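Local structure of periplasmic binding protein/LacI transcriptional regulator (Shewanella sp. ANA-3, 5OCP) at residues 40-45 with 64-69; 13-18 with 87-92; 125-130 with 184-189; 216-221 with 236-241. The protein binds L-arabinofuranose, in both its alpha and beta forms, and probably delivers the sugar to an ABC transporter for uptake into the cell. One frame throughout, in Å; residues are numbered along the deposited sequence.

Contact 1: 40-45 with 64-69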
loop_
_atom_site.group_PDB
_atom_site.type_symbol
_atom_site.label_atom_id
_atom_site.label_comp_id
_atom_site.label_asym_id
_atom_site.label_seq_id
_atom_site.Cartn_x
_atom_site.Cartn_y
_atom_site.Cartn_z
ATOM N N GLN A 40 8.726 3.459 -10.663
ATOM C CA GLN A 40 8.457 2.007 -10.589
ATOM C C GLN A 40 9.679 1.082 -10.761
ATOM O O GLN A 40 9.473 -0.145 -10.767
ATOM C CB GLN A 40 7.295 1.544 -11.469
ATOM C CG GLN A 40 6.155 2.539 -11.748
ATOM C CD GLN A 40 5.519 3.173 -10.517
ATOM O OE1 GLN A 40 5.168 4.426 -10.545
ATOM N NE2 GLN A 40 5.323 2.336 -9.437
ATOM N N LYS A 41 10.889 1.602 -10.928
ATOM C CA LYS A 41 12.061 0.755 -11.243
ATOM C C LYS A 41 13.037 0.660 -10.081
ATOM O O LYS A 41 13.584 1.674 -9.606
ATOM C CB LYS A 41 12.750 1.239 -12.508
ATOM C CG LYS A 41 11.801 1.234 -13.692
ATOM C CD LYS A 41 12.525 1.794 -14.903
ATOM C CE LYS A 41 11.715 1.536 -16.181
ATOM N NZ LYS A 41 12.632 1.321 -17.351
ATOM N N GLN A 42 13.334 -0.565 -9.616
ATOM C CA GLN A 42 14.252 -0.731 -8.532
ATOM C C GLN A 42 15.623 -0.131 -8.848
ATOM O O GLN A 42 16.320 0.438 -8.008
ATOM C CB GLN A 42 14.392 -2.233 -8.149
ATOM C CG GLN A 42 15.500 -2.427 -7.086
ATOM C CD GLN A 42 15.561 -3.827 -6.584
ATOM O OE1 GLN A 42 15.194 -4.729 -7.352
ATOM N NE2 GLN A 42 15.978 -4.041 -5.268
ATOM N N GLU A 43 16.046 -0.263 -10.098
ATOM C CA GLU A 43 17.295 0.295 -10.461
ATOM C C GLU A 43 17.406 1.769 -10.218
ATOM O O GLU A 43 18.435 2.246 -9.835
ATOM C CB GLU A 43 17.623 -0.029 -11.941
ATOM C CG GLU A 43 18.431 -1.286 -12.038
ATOM C CD GLU A 43 19.740 -1.233 -11.175
ATOM O OE1 GLU A 43 20.062 -2.245 -10.488
ATOM O OE2 GLU A 43 20.410 -0.147 -11.103
ATOM N N ASN A 44 16.295 2.472 -10.423
ATOM C CA ASN A 44 16.298 3.925 -10.084
ATOM C C ASN A 44 16.372 4.201 -8.588
ATOM O O ASN A 44 16.989 5.185 -8.141
ATOM C CB ASN A 44 15.117 4.599 -10.718
ATOM C CG ASN A 44 15.172 4.608 -12.237
ATOM O OD1 ASN A 44 16.275 4.592 -12.814
ATOM N ND2 ASN A 44 14.009 4.775 -12.891
ATOM N N GLN A 45 15.772 3.301 -7.786
ATOM C CA GLN A 45 15.961 3.436 -6.358
ATOM C C GLN A 45 17.374 3.265 -5.954
ATOM O O GLN A 45 17.899 4.034 -5.149
ATOM C CB GLN A 45 15.093 2.452 -5.552
ATOM C CG GLN A 45 13.620 2.573 -5.824
ATOM C CD GLN A 45 12.720 1.916 -4.797
ATOM O OE1 GLN A 45 12.307 0.790 -4.991
ATOM N NE2 GLN A 45 12.432 2.626 -3.716
ATOM N N PRO A 64 10.879 0.087 -0.413
ATOM C CA PRO A 64 11.427 -0.739 -1.504
ATOM C C PRO A 64 10.381 -1.345 -2.439
ATOM O O PRO A 64 9.368 -1.884 -1.986
ATOM C CB PRO A 64 12.143 -1.834 -0.723
ATOM C CG PRO A 64 11.266 -2.012 0.502
ATOM C CD PRO A 64 10.967 -0.609 0.886
ATOM N N VAL A 65 10.566 -1.216 -3.753
ATOM C CA VAL A 65 9.531 -1.711 -4.695
ATOM C C VAL A 65 9.303 -3.225 -4.648
ATOM O O VAL A 65 8.168 -3.707 -4.707
ATOM C CB VAL A 65 9.792 -1.187 -6.161
ATOM C CG1 VAL A 65 11.141 -1.646 -6.708
ATOM C CG2 VAL A 65 8.584 -1.480 -7.035
ATOM N N VAL A 66 10.445 -3.931 -4.520
ATOM C CA VAL A 66 10.463 -5.392 -4.384
ATOM C C VAL A 66 11.435 -5.706 -3.280
ATOM O O VAL A 66 12.127 -4.803 -2.753
ATOM C CB VAL A 66 10.853 -6.121 -5.715
ATOM C CG1 VAL A 66 9.780 -5.798 -6.776
ATOM C CG2 VAL A 66 12.264 -5.762 -6.172
ATOM N N GLU A 67 11.437 -6.974 -2.871
ATOM C CA GLU A 67 12.134 -7.393 -1.668
ATOM C C GLU A 67 13.593 -7.801 -1.949
ATOM O O GLU A 67 14.385 -7.751 -1.023
ATOM C CB GLU A 67 11.395 -8.535 -0.984
ATOM C CG GLU A 67 9.976 -8.265 -0.593
ATOM C CD GLU A 67 9.283 -9.388 0.130
ATOM O OE1 GLU A 67 9.537 -10.604 -0.218
ATOM O OE2 GLU A 67 8.400 -9.063 0.990
ATOM N N THR A 68 13.917 -8.224 -3.147
ATOM C CA THR A 68 15.235 -8.740 -3.457
ATOM C C THR A 68 16.167 -7.650 -3.945
ATOM O O THR A 68 15.693 -6.634 -4.446
ATOM C CB THR A 68 15.073 -9.771 -4.599
ATOM O OG1 THR A 68 14.300 -9.213 -5.679
ATOM C CG2 THR A 68 14.251 -10.928 -4.073
ATOM N N GLY A 69 17.483 -7.881 -3.863
ATOM C CA GLY A 69 18.473 -7.111 -4.629
ATOM C C GLY A 69 19.028 -5.907 -3.925
ATOM O O GLY A 69 19.675 -5.055 -4.552
HETATM O O HOH W 1 15.543 -7.523 -7.315
#
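Gln-42 and Gln-45 hold the loop that follows strand 59-62 where the N-terminal turn of helix 42-54 meets it, in the parallel alpha/beta lobe of a periplasmic binding protein. Two direct hydrogen bonds cross the contact. With CG anti to the backbone N (chi1 174°) and the rest of the chain extended, Gln-42 pushes its amide into the loop, where NE2 donates to Thr-68 O at 2.7 Å. The bond is nearly straight, 167° at the hydrogen, and the acceptor lies in the amide plane. Gln-45 works the other way: its OE1 takes Val-65 N on a lone pair at 2.9 Å, while its NE2 is bonded to Ala-63 O and Ser-6 OG, which fixes the rotation of that amide. A water adds an indirect link, donating to Gln-42 OE1 and hydrogen-bonding Thr-68 OG1. An alanine in place of Gln-42 would probably leave Thr-68 O without this donor and the water without the acceptor Gln-42 OE1. Apolar contact is made by Val-65 CG1, 3.6 Å from Gln-42 CB. Val-66 crosses Gln-42 at about a right angle, its CG2 methyl in van der Waals packing against the amide oxygen, 3.3 Å from Gln-42 OE1.

Contact 2: 13-18 with 87-92; sequences GWRTSF and VDRNIK. With FUB (beta-L-arabinofuranose), chain J; AHR (alpha-L-arabinofuranose), chain I.
The arabinofuranose pocket is built here from the first turn of helix 13-29 and the loop leaving strand 84-87, which meet through Arg-15 and Asp-88. The principle is that a salt bridge can shape a binding site while its members also face the ligand. Arg-15 grips a single carboxylate oxygen, Asp-88 OD2, end-on with two nitrogens: NH2 at 2.7 Å on the syn side and NH1 at 2.8 Å on the anti side. The oxygen lies near the guanidinium plane, although the two flat groups are turned 35° apart. Bends at chi2 (80°) and chi3 (45°) fold the arginine chain round on its way to this position. The other carboxylate oxygen, Asp-88 OD1, comes within 2.6 Å of sugar O5. Arg-89 donates from NE to O5 and from NH2 to O4, the latter at 2.9 Å, and Arg-15 NH2 also donates to O4. These bonds are the same for both anomers. Arg-15 NH2 lies 3.4 Å from Arg-89 NH2, over one face of that guanidinium, a pairing of like charges that Asp-88 and Glu-11, salt-bridged to Arg-15 NE, probably offset. An alanine in place of Arg-15 would probably leave Asp-88 OD2 without its charged mate and O4 with one donor fewer. Behind the polar cluster, Phe-18 CZ meets Val-87 CG2 edge-on at 3.8 Å, and Phe-18 CE2 approaches Asp-88 CB. Polar and charged side chains bonding the hydroxyls, with an aromatic residue, here Trp-14, packed against the sugar, are a common feature of periplasmic sugar-binding proteins.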
loop_
_atom_site.group_PDB
_atom_site.type_symbol
_atom_site.label_atom_id
_atom_site.label_comp_id
_atom_site.label_asym_id
_atom_site.label_seq_id
_atom_site.Cartn_x
_atom_site.Cartn_y
_atom_site.Cartn_z
ATOM N N GLY A 13 -2.997 6.475 -6.179
ATOM C CA GLY A 13 -3.271 7.574 -5.332
ATOM C C GLY A 13 -2.823 7.417 -3.895
ATOM O O GLY A 13 -2.334 8.421 -3.265
ATOM N N TRP A 14 -2.884 6.214 -3.343
ATOM C CA TRP A 14 -2.263 5.990 -2.051
ATOM C C TRP A 14 -0.762 6.366 -2.030
ATOM O O TRP A 14 -0.290 7.131 -1.138
ATOM C CB TRP A 14 -2.469 4.553 -1.491
ATOM C CG TRP A 14 -1.872 4.489 -0.124
ATOM C CD1 TRP A 14 -2.530 4.833 1.090
ATOM C CD2 TRP A 14 -0.535 4.175 0.266
ATOM N NE1 TRP A 14 -1.651 4.715 2.145
ATOM C CE2 TRP A 14 -0.425 4.394 1.676
ATOM C CE3 TRP A 14 0.626 3.805 -0.420
ATOM C CZ2 TRP A 14 0.751 4.143 2.368
ATOM C CZ3 TRP A 14 1.767 3.544 0.271
ATOM C CH2 TRP A 14 1.838 3.739 1.647
ATOM N N ARG A 15 -0.027 5.871 -3.023
ATOM C CA ARG A 15 1.382 6.134 -3.074
ATOM C C ARG A 15 1.706 7.608 -3.150
ATOM O O ARG A 15 2.662 8.095 -2.513
ATOM C CB ARG A 15 1.962 5.400 -4.259
ATOM C CG ARG A 15 3.402 5.694 -4.550
ATOM C CD ARG A 15 4.412 4.992 -3.719
ATOM N NE ARG A 15 4.132 3.555 -3.526
ATOM C CZ ARG A 15 4.598 2.844 -2.477
ATOM N NH1 ARG A 15 5.378 3.398 -1.618
ATOM N NH2 ARG A 15 4.173 1.586 -2.230
ATOM N N THR A 16 0.961 8.343 -3.985
ATOM C CA THR A 16 1.243 9.791 -4.087
ATOM C C THR A 16 0.850 10.487 -2.810
ATOM O O THR A 16 1.588 11.446 -2.348
ATOM C CB THR A 16 0.556 10.414 -5.314
ATOM O OG1 THR A 16 -0.803 10.124 -5.281
ATOM C CG2 THR A 16 1.054 9.801 -6.599
ATOM N N SER A 17 -0.201 10.031 -2.134
ATOM C CA SER A 17 -0.537 10.544 -0.807
ATOM C C SER A 17 0.550 10.311 0.246
ATOM O O SER A 17 0.848 11.192 1.115
ATOM C CB SER A 17 -1.919 10.027 -0.315
ATOM O OG SER A 17 -1.834 8.695 0.248
ATOM N N PHE A 18 1.215 9.167 0.135
ATOM C CA PHE A 18 2.367 8.795 0.987
ATOM C C PHE A 18 3.491 9.727 0.715
ATOM O O PHE A 18 4.099 10.282 1.687
ATOM C CB PHE A 18 2.774 7.365 0.730
ATOM C CG PHE A 18 3.924 6.831 1.501
ATOM C CD1 PHE A 18 4.277 7.280 2.731
ATOM C CD2 PHE A 18 4.658 5.752 0.925
ATOM C CE1 PHE A 18 5.327 6.714 3.393
ATOM C CE2 PHE A 18 5.730 5.170 1.569
ATOM C CZ PHE A 18 6.060 5.677 2.818
ATOM N N VAL A 87 10.635 1.619 4.992
ATOM C CA VAL A 87 9.256 1.958 5.227
ATOM C C VAL A 87 8.351 1.265 4.177
ATOM O O VAL A 87 8.757 1.000 3.064
ATOM C CB VAL A 87 8.964 3.449 5.164
ATOM C CG1 VAL A 87 9.696 4.147 6.317
ATOM C CG2 VAL A 87 9.363 4.060 3.833
ATOM N N ASP A 88 7.153 0.969 4.616
ATOM C CA ASP A 88 6.061 0.514 3.739
ATOM C C ASP A 88 6.296 -0.934 3.411
ATOM O O ASP A 88 5.901 -1.802 4.224
ATOM C CB ASP A 88 5.853 1.509 2.579
ATOM C CG ASP A 88 5.030 0.909 1.417
ATOM O OD1 ASP A 88 4.163 0.021 1.684
ATOM O OD2 ASP A 88 5.288 1.266 0.218
ATOM N N ARG A 89 6.971 -1.256 2.323
ATOM C CA ARG A 89 7.258 -2.642 1.972
ATOM C C ARG A 89 8.498 -3.144 2.716
ATOM O O ARG A 89 8.988 -2.484 3.676
ATOM C CB ARG A 89 7.326 -2.833 0.460
ATOM C CG ARG A 89 6.056 -2.356 -0.223
ATOM C CD ARG A 89 6.143 -2.491 -1.738
ATOM N NE ARG A 89 4.898 -1.949 -2.367
ATOM C CZ ARG A 89 4.766 -1.771 -3.688
ATOM N NH1 ARG A 89 5.745 -2.034 -4.535
ATOM N NH2 ARG A 89 3.651 -1.195 -4.175
ATOM N N ASN A 90 8.890 -4.346 2.372
ATOM C CA ASN A 90 10.006 -4.978 3.104
ATOM C C ASN A 90 11.124 -5.320 2.143
ATOM O O ASN A 90 10.985 -5.432 0.927
ATOM C CB ASN A 90 9.561 -6.259 3.842
ATOM C CG ASN A 90 10.461 -6.642 5.028
ATOM O OD1 ASN A 90 11.319 -5.874 5.448
ATOM N ND2 ASN A 90 10.313 -7.877 5.494
ATOM N N ILE A 91 12.279 -5.608 2.729
ATOM C CA ILE A 91 13.440 -6.122 2.003
ATOM C C ILE A 91 13.749 -7.519 2.566
ATOM O O ILE A 91 13.374 -7.821 3.702
ATOM C CB ILE A 91 14.643 -5.176 2.142
ATOM C CG1 ILE A 91 15.122 -5.117 3.580
ATOM C CG2 ILE A 91 14.328 -3.785 1.580
ATOM C CD1 ILE A 91 16.403 -4.309 3.811
ATOM N N LYS A 92 14.284 -8.388 1.746
ATOM C CA LYS A 92 14.816 -9.668 2.245
ATOM C C LYS A 92 16.322 -9.572 2.334
ATOM O O LYS A 92 16.991 -9.502 1.304
ATOM C CB LYS A 92 14.381 -10.828 1.341
ATOM C CG LYS A 92 12.897 -11.130 1.402
ATOM C CD LYS A 92 12.324 -11.504 2.754
ATOM C CE LYS A 92 10.814 -11.695 2.689
ATOM N NZ LYS A 92 10.382 -12.942 1.978
HETATM O O5 FUB J . 2.927 -0.812 -0.414
HETATM C C5 FUB J . 1.655 -0.261 -0.265
HETATM C C4 FUB J . 0.826 -0.491 -1.517
HETATM O O4 FUB J . 1.490 -0.044 -2.674
HETATM C C3 FUB J . -0.535 0.219 -1.444
HETATM O O3 FUB J . -1.420 -0.601 -0.744
HETATM C C2 FUB J . -0.843 0.366 -2.929
HETATM O O2 FUB J . -1.748 1.401 -3.237
HETATM C C1 FUB J . 0.524 0.481 -3.604
HETATM O O1 FUB J . 0.795 1.790 -3.728
HETATM O O5 AHR I . 2.928 -0.812 -0.414
HETATM C C5 AHR I . 1.655 -0.264 -0.258
HETATM C C4 AHR I . 0.824 -0.497 -1.506
HETATM O O4 AHR I . 1.490 -0.031 -2.656
HETATM C C3 AHR I . -0.541 0.211 -1.425
HETATM O O3 AHR I . -1.430 -0.614 -0.744
HETATM C C2 AHR I . -0.804 0.417 -2.908
HETATM O O2 AHR I . -1.738 1.405 -3.233
HETATM C C1 AHR I . 0.585 0.841 -3.350
HETATM O O1 AHR I . 0.701 0.643 -4.665
#

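Contact 3: 125-130 with 184-189; sequences NCDIAE and NGQPLC
Gln-186 is the first residue of the 184-189 loop to approach strand 126-132, and the approach is a loose one. Its extended side chain crosses that of Asp-127 at about a right angle and brings NE2 to 4.0 Å from Asp-127 OD2, too far for a direct bond. At Pro-187 the link is indirect: one water donates both to Pro-187 O and to Asp-127 OD2, the latter at 2.9 Å, so the carboxylate is tied to the loop through solvent. Leu-188 turns inward. Its CD1 touches Ala-129 CB at 4.0 Å, while CD2 lies beside Asp-127 O, and the side chain also packs on Val-160 of strand 157-164 and Met-176 of helix 169-183. This leucine thus joins the loop to both the sheet and the helix that precedes it. Cys-189 makes the closest connections. Its backbone N donates to Asp-127 O at 2.9 Å, in the plane of that carbonyl, just ahead of the backbone pairing of Ala-129 with Ala-190, where strand 190-193 takes its place alongside strand 126-132. Its side chain forms a disulfide with Cys-126, the SG atoms 2.2 Å apart. Both sulfurs are anti to their own backbone N, and the bridge has a chi3 of -95°, near the 90° magnitude that disulfides favour. The covalent bond therefore closes a loop of the chain at the entry to two neighbouring strands, which suits a protein of the oxidising periplasm; without it the join would probably rest on non-covalent contacts such as the Cys-189 N to Asp-127 O bond and the leucine packing.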
loop_
_atom_site.group_PDB
_atom_site.type_symbol
_atom_site.label_atom_id
_atom_site.label_comp_id
_atom_site.label_asym_id
_atom_site.label_seq_id
_atom_site.Cartn_x
_atom_site.Cartn_y
_atom_site.Cartn_z
ATOM N N ASN A 125 -20.052 -17.999 2.107
ATOM C CA ASN A 125 -20.493 -18.527 0.785
ATOM C C ASN A 125 -20.197 -17.524 -0.274
ATOM O O ASN A 125 -20.969 -16.558 -0.476
ATOM C CB ASN A 125 -22.004 -18.786 0.855
ATOM C CG ASN A 125 -22.321 -20.057 1.619
ATOM O OD1 ASN A 125 -22.428 -20.065 2.877
ATOM N ND2 ASN A 125 -22.427 -21.158 0.883
ATOM N N CYS A 126 -19.073 -17.700 -0.992
ATOM C CA CYS A 126 -18.581 -16.596 -1.841
ATOM C C CYS A 126 -17.543 -17.071 -2.846
ATOM O O CYS A 126 -16.416 -17.495 -2.437
ATOM C CB CYS A 126 -17.950 -15.486 -0.930
ATOM S SG CYS A 126 -17.671 -13.900 -1.740
ATOM N N ASP A 127 -17.865 -16.960 -4.127
ATOM C CA ASP A 127 -16.826 -17.093 -5.149
ATOM C C ASP A 127 -16.184 -15.757 -5.413
ATOM O O ASP A 127 -16.848 -14.795 -5.803
ATOM C CB ASP A 127 -17.380 -17.598 -6.453
ATOM C CG ASP A 127 -17.616 -19.138 -6.463
ATOM O OD1 ASP A 127 -17.242 -19.868 -5.507
ATOM O OD2 ASP A 127 -18.249 -19.588 -7.455
ATOM N N ILE A 128 -14.879 -15.744 -5.351
ATOM C CA ILE A 128 -14.146 -14.480 -5.307
ATOM C C ILE A 128 -13.204 -14.350 -6.504
ATOM O O ILE A 128 -12.484 -15.321 -6.812
ATOM C CB ILE A 128 -13.249 -14.493 -4.020
ATOM C CG1 ILE A 128 -14.124 -14.617 -2.741
ATOM C CG2 ILE A 128 -12.337 -13.242 -3.930
ATOM C CD1 ILE A 128 -13.427 -15.237 -1.584
ATOM N N ALA A 129 -13.107 -13.153 -7.030
ATOM C CA ALA A 129 -12.065 -12.812 -8.008
ATOM C C ALA A 129 -11.028 -11.932 -7.329
ATOM O O ALA A 129 -11.438 -10.869 -6.732
ATOM C CB ALA A 129 -12.665 -12.063 -9.164
ATOM N N GLU A 130 -9.770 -12.317 -7.454
ATOM C CA GLU A 130 -8.662 -11.584 -6.843
ATOM C C GLU A 130 -7.899 -10.755 -7.853
ATOM O O GLU A 130 -7.353 -11.302 -8.849
ATOM C CB GLU A 130 -7.714 -12.594 -6.180
ATOM C CG GLU A 130 -6.503 -11.944 -5.512
ATOM C CD GLU A 130 -5.571 -12.967 -4.889
ATOM O OE1 GLU A 130 -5.615 -14.130 -5.318
ATOM O OE2 GLU A 130 -4.742 -12.616 -4.002
ATOM N N ASN A 184 -18.120 -16.441 -18.019
ATOM C CA ASN A 184 -19.047 -17.059 -19.002
ATOM C C ASN A 184 -20.459 -17.041 -18.357
ATOM O O ASN A 184 -21.151 -18.056 -18.425
ATOM C CB ASN A 184 -18.556 -18.502 -19.303
ATOM C CG ASN A 184 -19.208 -19.105 -20.559
ATOM O OD1 ASN A 184 -19.514 -18.362 -21.501
ATOM N ND2 ASN A 184 -19.383 -20.449 -20.583
ATOM N N GLY A 185 -20.814 -15.929 -17.683
ATOM C CA GLY A 185 -22.098 -15.690 -17.025
ATOM C C GLY A 185 -22.278 -16.163 -15.581
ATOM O O GLY A 185 -23.251 -15.834 -14.978
ATOM N N GLN A 186 -21.358 -16.967 -15.049
ATOM C CA GLN A 186 -21.447 -17.518 -13.729
ATOM C C GLN A 186 -21.242 -16.353 -12.733
ATOM O O GLN A 186 -20.283 -15.638 -12.898
ATOM C CB GLN A 186 -20.393 -18.535 -13.524
ATOM C CG GLN A 186 -20.529 -19.289 -12.245
ATOM C CD GLN A 186 -19.413 -20.295 -12.106
ATOM O OE1 GLN A 186 -18.552 -20.429 -12.998
ATOM N NE2 GLN A 186 -19.398 -21.005 -10.973
ATOM N N PRO A 187 -22.203 -16.131 -11.814
ATOM C CA PRO A 187 -22.053 -14.972 -10.911
ATOM C C PRO A 187 -20.815 -15.062 -10.067
ATOM O O PRO A 187 -20.505 -16.145 -9.561
ATOM C CB PRO A 187 -23.326 -14.971 -10.082
ATOM C CG PRO A 187 -24.167 -16.062 -10.579
ATOM C CD PRO A 187 -23.572 -16.676 -11.781
ATOM N N LEU A 188 -20.137 -13.915 -9.922
ATOM C CA LEU A 188 -19.142 -13.687 -8.880
ATOM C C LEU A 188 -19.772 -13.067 -7.674
ATOM O O LEU A 188 -20.679 -12.305 -7.772
ATOM C CB LEU A 188 -18.079 -12.756 -9.405
ATOM C CG LEU A 188 -17.115 -13.406 -10.387
ATOM C CD1 LEU A 188 -16.277 -12.283 -10.976
ATOM C CD2 LEU A 188 -16.176 -14.370 -9.653
ATOM N N CYS A 189 -19.340 -13.494 -6.513
ATOM C CA CYS A 189 -19.843 -12.923 -5.222
ATOM C C CYS A 189 -19.103 -11.626 -4.944
ATOM O O CYS A 189 -19.682 -10.654 -4.433
ATOM C CB CYS A 189 -19.606 -13.902 -4.136
ATOM S SG CYS A 189 -19.627 -13.295 -2.422
HETATM O O HOH W 2 -18.028 -18.036 -9.904
#

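Contact 4: 216-221 with 236-241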
loop_
_atom_site.group_PDB
_atom_site.type_symbol
_atom_site.label_atom_id
_atom_site.label_comp_id
_atom_site.label_asym_id
_atom_site.label_seq_id
_atom_site.Cartn_x
_atom_site.Cartn_y
_atom_site.Cartn_z
ATOM N N ASP A 216 -24.506 -6.387 -6.398
ATOM C CA ASP A 216 -24.447 -7.710 -7.093
ATOM C C ASP A 216 -23.034 -8.380 -6.908
ATOM O O ASP A 216 -22.928 -9.592 -6.655
ATOM C CB ASP A 216 -24.718 -7.598 -8.581
ATOM C CG ASP A 216 -26.107 -7.097 -8.924
ATOM O OD1 ASP A 216 -26.989 -7.307 -8.073
ATOM O OD2 ASP A 216 -26.223 -6.501 -10.064
ATOM N N ILE A 217 -21.972 -7.597 -7.092
ATOM C CA ILE A 217 -20.626 -8.064 -6.848
ATOM C C ILE A 217 -20.066 -7.105 -5.721
ATOM O O ILE A 217 -19.957 -5.937 -5.952
ATOM C CB ILE A 217 -19.814 -7.950 -8.105
ATOM C CG1 ILE A 217 -20.426 -8.887 -9.168
ATOM C CG2 ILE A 217 -18.382 -8.361 -7.885
ATOM C CD1 ILE A 217 -19.660 -8.834 -10.445
ATOM N N LEU A 218 -19.718 -7.705 -4.612
ATOM C CA LEU A 218 -19.115 -6.988 -3.468
ATOM C C LEU A 218 -17.709 -6.631 -3.829
ATOM O O LEU A 218 -17.061 -7.319 -4.623
ATOM C CB LEU A 218 -19.122 -7.822 -2.219
ATOM C CG LEU A 218 -20.488 -8.322 -1.702
ATOM C CD1 LEU A 218 -20.261 -9.237 -0.536
ATOM C CD2 LEU A 218 -21.386 -7.132 -1.437
ATOM N N ILE A 219 -17.217 -5.493 -3.312
ATOM C CA ILE A 219 -15.859 -5.070 -3.627
ATOM C C ILE A 219 -15.186 -4.749 -2.271
ATOM O O ILE A 219 -15.677 -3.915 -1.539
ATOM C CB ILE A 219 -15.862 -3.875 -4.560
ATOM C CG1 ILE A 219 -16.526 -4.300 -5.879
ATOM C CG2 ILE A 219 -14.430 -3.407 -4.767
ATOM C CD1 ILE A 219 -16.607 -3.234 -6.915
ATOM N N VAL A 220 -14.113 -5.497 -1.994
ATOM C CA VAL A 220 -13.313 -5.309 -0.779
ATOM C C VAL A 220 -11.855 -5.078 -1.137
ATOM O O VAL A 220 -11.358 -5.617 -2.115
ATOM C CB VAL A 220 -13.511 -6.424 0.181
ATOM C CG1 VAL A 220 -14.962 -6.623 0.521
ATOM C CG2 VAL A 220 -12.879 -7.733 -0.306
ATOM N N SER A 221 -11.139 -4.296 -0.335
ATOM C CA SER A 221 -9.869 -3.767 -0.783
ATOM C C SER A 221 -9.034 -3.282 0.411
ATOM O O SER A 221 -9.446 -3.431 1.592
ATOM C CB SER A 221 -10.225 -2.568 -1.690
ATOM O OG SER A 221 -9.100 -2.051 -2.343
ATOM N N ASP A 236 -21.012 1.949 -4.427
ATOM C CA ASP A 236 -20.320 1.205 -5.514
ATOM C C ASP A 236 -19.260 0.213 -5.058
ATOM O O ASP A 236 -18.850 -0.687 -5.811
ATOM C CB ASP A 236 -19.679 2.190 -6.481
ATOM C CG ASP A 236 -20.722 2.912 -7.407
ATOM O OD1 ASP A 236 -21.829 2.352 -7.564
ATOM O OD2 ASP A 236 -20.346 3.945 -7.977
ATOM N N VAL A 237 -18.781 0.377 -3.821
ATOM C CA VAL A 237 -17.831 -0.599 -3.201
ATOM C C VAL A 237 -18.194 -0.799 -1.730
ATOM O O VAL A 237 -19.020 -0.058 -1.202
ATOM C CB VAL A 237 -16.397 -0.073 -3.308
ATOM C CG1 VAL A 237 -15.985 0.098 -4.751
ATOM C CG2 VAL A 237 -16.198 1.187 -2.505
ATOM N N ASN A 238 -17.637 -1.818 -1.092
ATOM C CA ASN A 238 -18.166 -2.222 0.205
ATOM C C ASN A 238 -17.289 -1.958 1.395
ATOM O O ASN A 238 -17.803 -1.503 2.396
ATOM C CB ASN A 238 -18.542 -3.628 0.176
ATOM C CG ASN A 238 -19.618 -3.884 -0.876
ATOM O OD1 ASN A 238 -19.308 -4.146 -2.041
ATOM N ND2 ASN A 238 -20.900 -3.710 -0.482
ATOM N N ALA A 239 -16.001 -2.290 1.287
ATOM C CA ALA A 239 -15.090 -2.304 2.505
ATOM C C ALA A 239 -13.666 -2.108 2.108
ATOM O O ALA A 239 -13.245 -2.517 1.017
ATOM C CB ALA A 239 -15.225 -3.558 3.355
ATOM N N THR A 240 -12.892 -1.410 2.958
ATOM C CA THR A 240 -11.464 -1.299 2.778
ATOM C C THR A 240 -10.790 -1.220 4.121
ATOM O O THR A 240 -11.422 -0.882 5.114
ATOM C CB THR A 240 -11.108 -0.093 1.900
ATOM O OG1 THR A 240 -9.724 -0.070 1.583
ATOM C CG2 THR A 240 -11.445 1.229 2.607
ATOM N N VAL A 241 -9.523 -1.572 4.175
ATOM C CA VAL A 241 -8.714 -1.379 5.375
ATOM C C VAL A 241 -7.890 -0.163 5.177
ATOM O O VAL A 241 -7.199 0.071 4.152
ATOM C CB VAL A 241 -7.793 -2.604 5.623
ATOM C CG1 VAL A 241 -6.859 -2.346 6.809
ATOM C CG2 VAL A 241 -8.620 -3.868 5.715
#
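Asn-238 stands in for a strand neighbour of Ile-219 where strands 218-221 and 239-242 begin to pair in parallel. Its OD1 accepts Ile-219 N at 2.8 Å, with the donor tilted 22° from the carbonyl plane. The amide's other end, ND2, is bonded to Gly-214 O, so both polar atoms of the side chain have partners. Ile-219 O in turn accepts twice, from Asn-238 N at 2.9 Å and from Ala-239 N at 3.3 Å, one carbonyl gripped by two successive N-H groups. Further on the bonds are longer than those of Asn-238. Ser-221 N makes a weak bond to Ala-239 O, which also receives a CA-H contact from Val-220, and Val-241 N donates to Ser-221 O at 3.2 Å. Leu-218 and Val-220 turn their backbone bonds to the other side, to Cys-189, Val-191 and Ser-193. Ser-221 OG and Thr-240 OG1, on one face, are both hydrogen-bonded to Asp-196 OD1. Apolar packing accompanies the bonds: Ile-219 CG2 meets Val-237 CG1 at 3.8 Å, under helix 196-208, and on the other face Val-220 CG1 lies beside Ala-239 CB. In this beta-alpha-beta unit, then, a side-chain amide completes the pairing that the backbone leaves off: the buried N-H and C=O of Ile-219 both find partners in Asn-238, the carbonyl also in Ala-239, before the longer backbone bonds of the parallel pair.

Overall arrangement
The four contacts fall into two pairs, one in each lobe of the binding protein. Contact 1 is nested within the stretch of chain closed by contact 2; their centres are 12 Å apart, and Val-65 O probably accepts a hydrogen bond from Arg-89 NH1. Both belong to the lobe of the parallel sheet that contains strands 59-62 and 84-87. Contacts 3 and 4 follow in series, 14 Å apart between centres, on the mixed sheet of the other lobe, where Cys-189 O probably accepts a hydrogen bond from Leu-218 N. Centres in different lobes lie 22 to 34 Å apart. Contact 2 holds the sugar in the cleft, where Arg-143 and Asn-195 also bind it, consistent with closure of two lobes around the ligand.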